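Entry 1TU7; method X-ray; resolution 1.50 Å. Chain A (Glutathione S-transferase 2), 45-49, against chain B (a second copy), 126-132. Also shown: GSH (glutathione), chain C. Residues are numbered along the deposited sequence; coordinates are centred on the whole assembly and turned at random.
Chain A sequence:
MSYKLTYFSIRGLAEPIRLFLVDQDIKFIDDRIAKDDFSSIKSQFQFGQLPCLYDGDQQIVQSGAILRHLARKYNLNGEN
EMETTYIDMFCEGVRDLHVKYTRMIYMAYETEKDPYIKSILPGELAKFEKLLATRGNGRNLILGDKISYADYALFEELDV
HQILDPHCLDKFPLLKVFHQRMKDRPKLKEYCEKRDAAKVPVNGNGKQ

Chain A 45-49: FQFGQ
Chain B 126-132: AKFEKLL

What shape does the chain A stretch take as it meets chain B? It has no regular helix or strand; Phe A45 to Gly A48 form a type I beta turn, closed by a hydrogen bond of 3.0 Å from Gly A48 N to Phe A45 O. Phe A45 (phi/psi -105/139, chi1 m) is buried but stays out of reach of the other stretch. The turn's two central residues, Gln A46 at -60/-32 and Phe A47 at -114/15, carry most of the chain A contact. Opposite them, residues 126-132 of chain B are helical throughout, with phi near -65 and psi near -40, and Leu B131 N bonds to Lys B127 O at 3.0 Å. The register is set by Phe A47 and Lys B127, whose CA atoms lie 5.9 Å apart.

How does Gln A46 engage the helix? Its CA-to-CB bond points sideways, with chi1 m and chi2 at 98°, and its CG packs 3.8 Å from Leu B131 CD1. Its carbonyl O lies 3.7 Å from Lys B127 CB. One water donates to both backbone oxygens, at 2.7 Å to Gln A46 O and 2.8 Å to Lys B127 O, so two acceptors that could not bond to each other are joined. Lys B127 O thus serves the water as well as the helix.

Why does Phe A47 bury more area here than any other residue of the two stretches? Its CA-to-CB bond also points sideways, but chi1 m (-59°) and chi2 of 105° bring the ring's end nearer the helix. There its edge approaches the face of Phe B128 (chi1 m, chi2 111°) in an offset edge-to-face pair, with centroids 5.5 Å apart and planes at 63°; Phe A47 CE2 and Phe B128 CE2 are 3.6 Å apart. Leu B131, chi1 t and chi2 p, brings CD2 to 3.7 Å from Phe A47 CZ. The backbone adds a polar contact: Lys B127, directed toward chain A with chi1 m and the remaining chi angles t, reaches out extended and donates from NZ to Phe A47 O at 3.0 Å.

What happens as the chain leaves the turn? Gly A48 adopts phi/psi 69/21, a positive phi that favours glycine, and its N lies 4.2 Å from Lys B127 CE. A CB in the ideal position would sit a tight 3.3 Å from that same CE. Gln A49 (-140/165, chi1 m, chi2 t) makes no contact with the helix stretch and extends beside the bound glutathione.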

# COMPACT_ATOMS: atom_id res chain seq x y z
N PHE A 45 7.76 16.52 -6.67
CA PHE A 45 7.43 15.13 -6.31
C PHE A 45 6.18 14.72 -7.04
O PHE A 45 5.25 15.49 -7.13
CB PHE A 45 7.32 15.02 -4.80
CG PHE A 45 8.58 15.48 -4.14
CD1 PHE A 45 8.68 16.77 -3.65
CD2 PHE A 45 9.71 14.69 -4.16
CE1 PHE A 45 9.88 17.24 -3.12
CE2 PHE A 45 10.90 15.14 -3.62
CZ PHE A 45 10.99 16.41 -3.10
N GLN A 46 6.18 13.49 -7.55
CA GLN A 46 5.15 13.04 -8.47
C GLN A 46 3.72 13.07 -7.91
O GLN A 46 2.78 13.28 -8.67
CB GLN A 46 5.50 11.64 -9.00
CG GLN A 46 6.76 11.61 -9.87
CD GLN A 46 8.04 11.17 -9.16
OE1 GLN A 46 8.87 10.40 -9.72
NE2 GLN A 46 8.24 11.67 -7.96
N PHE A 47 3.54 12.87 -6.61
CA PHE A 47 2.26 13.05 -5.95
C PHE A 47 2.23 14.20 -4.95
O PHE A 47 1.34 14.28 -4.14
CB PHE A 47 1.78 11.73 -5.32
CG PHE A 47 1.63 10.64 -6.31
CD1 PHE A 47 2.55 9.59 -6.41
CD2 PHE A 47 0.59 10.69 -7.21
CE1 PHE A 47 2.37 8.62 -7.38
CE2 PHE A 47 0.38 9.77 -8.12
CZ PHE A 47 1.32 8.75 -8.26
N GLY A 48 3.24 15.07 -5.01
CA GLY A 48 3.32 16.20 -4.11
C GLY A 48 3.60 15.84 -2.68
O GLY A 48 3.31 16.61 -1.77
N GLN A 49 4.16 14.65 -2.46
CA GLN A 49 4.36 14.10 -1.12
C GLN A 49 5.71 13.39 -0.98
O GLN A 49 6.42 13.11 -1.95
CB GLN A 49 3.20 13.14 -0.78
CG GLN A 49 1.86 13.89 -0.64
CD GLN A 49 0.84 13.15 0.18
OE1 GLN A 49 0.27 13.71 1.15
NE2 GLN A 49 0.59 11.92 -0.17
N ALA B 126 -4.77 15.84 -11.64
CA ALA B 126 -3.73 16.55 -12.34
C ALA B 126 -2.40 15.87 -12.12
O ALA B 126 -1.58 15.83 -13.01
CB ALA B 126 -3.67 17.98 -11.89
N LYS B 127 -2.19 15.27 -10.94
CA LYS B 127 -0.93 14.60 -10.70
C LYS B 127 -0.81 13.40 -11.63
O LYS B 127 0.26 13.16 -12.20
CB LYS B 127 -0.80 14.17 -9.22
CG LYS B 127 -0.64 15.35 -8.29
CD LYS B 127 -0.95 15.00 -6.84
CE LYS B 127 -0.67 16.18 -5.94
NZ LYS B 127 -1.15 15.98 -4.53
N PHE B 128 -1.90 12.65 -11.79
CA PHE B 128 -1.88 11.51 -12.69
C PHE B 128 -1.75 11.92 -14.16
O PHE B 128 -1.06 11.24 -14.92
CB PHE B 128 -3.13 10.65 -12.52
CG PHE B 128 -3.17 9.89 -11.22
CD1 PHE B 128 -4.08 10.22 -10.24
CD2 PHE B 128 -2.30 8.84 -11.02
CE1 PHE B 128 -4.12 9.48 -9.06
CE2 PHE B 128 -2.32 8.13 -9.84
CZ PHE B 128 -3.23 8.47 -8.87
N GLU B 129 -2.41 12.99 -14.55
CA GLU B 129 -2.34 13.48 -15.93
C GLU B 129 -0.89 13.81 -16.29
O GLU B 129 -0.40 13.49 -17.36
CB GLU B 129 -3.24 14.70 -16.06
CG GLU B 129 -3.31 15.31 -17.46
CD GLU B 129 -4.16 14.57 -18.46
OE1 GLU B 129 -4.87 13.63 -18.09
OE2 GLU B 129 -4.09 14.94 -19.67
N LYS B 130 -0.20 14.46 -15.36
CA LYS B 130 1.19 14.80 -15.56
C LYS B 130 2.08 13.56 -15.61
O LYS B 130 2.98 13.47 -16.43
CB LYS B 130 1.66 15.77 -14.46
CG LYS B 130 3.06 16.26 -14.68
CD LYS B 130 3.43 17.40 -13.77
CE LYS B 130 4.90 17.75 -13.96
NZ LYS B 130 5.20 19.04 -13.30
N LEU B 131 1.85 12.62 -14.70
CA LEU B 131 2.73 11.47 -14.57
C LEU B 131 2.54 10.57 -15.78
O LEU B 131 3.48 10.03 -16.33
CB LEU B 131 2.46 10.75 -13.25
CG LEU B 131 3.41 9.63 -12.88
CD1 LEU B 131 4.83 10.13 -12.75
CD2 LEU B 131 2.93 9.05 -11.56
N LEU B 132 1.28 10.39 -16.19
CA LEU B 132 0.98 9.50 -17.29
C LEU B 132 1.76 9.88 -18.53
O LEU B 132 2.25 9.01 -19.26
CB LEU B 132 -0.53 9.50 -17.53
CG LEU B 132 -1.04 8.61 -18.64
CD1 LEU B 132 -0.63 7.17 -18.37
CD2 LEU B 132 -2.54 8.74 -18.76
N1 GSH C . 1.19 6.52 0.12
CA1 GSH C . 2.19 7.46 0.47
C1 GSH C . 3.50 6.86 0.73
O11 GSH C . 3.44 5.67 1.36
O12 GSH C . 4.68 7.32 0.52
CB1 GSH C . 1.89 8.56 1.40
CG1 GSH C . 2.80 9.77 1.40
CD1 GSH C . 2.32 10.81 2.39
OE1 GSH C . 1.10 10.66 2.96
N2 GSH C . 3.13 11.80 2.68
CA2 GSH C . 2.83 12.83 3.67
C2 GSH C . 3.23 14.14 3.12
O2 GSH C . 4.24 14.23 2.18
CB2 GSH C . 3.64 12.62 4.95
SG2 GSH C . 3.01 11.22 5.91
N3 GSH C . 2.59 15.23 3.51
CA3 GSH C . 3.01 16.49 2.96
C3 GSH C . 1.91 17.14 2.19
O31 GSH C . 0.94 16.49 1.58
O32 GSH C . 1.93 18.54 2.15
O HOH W 1 2.54 14.37 -11.08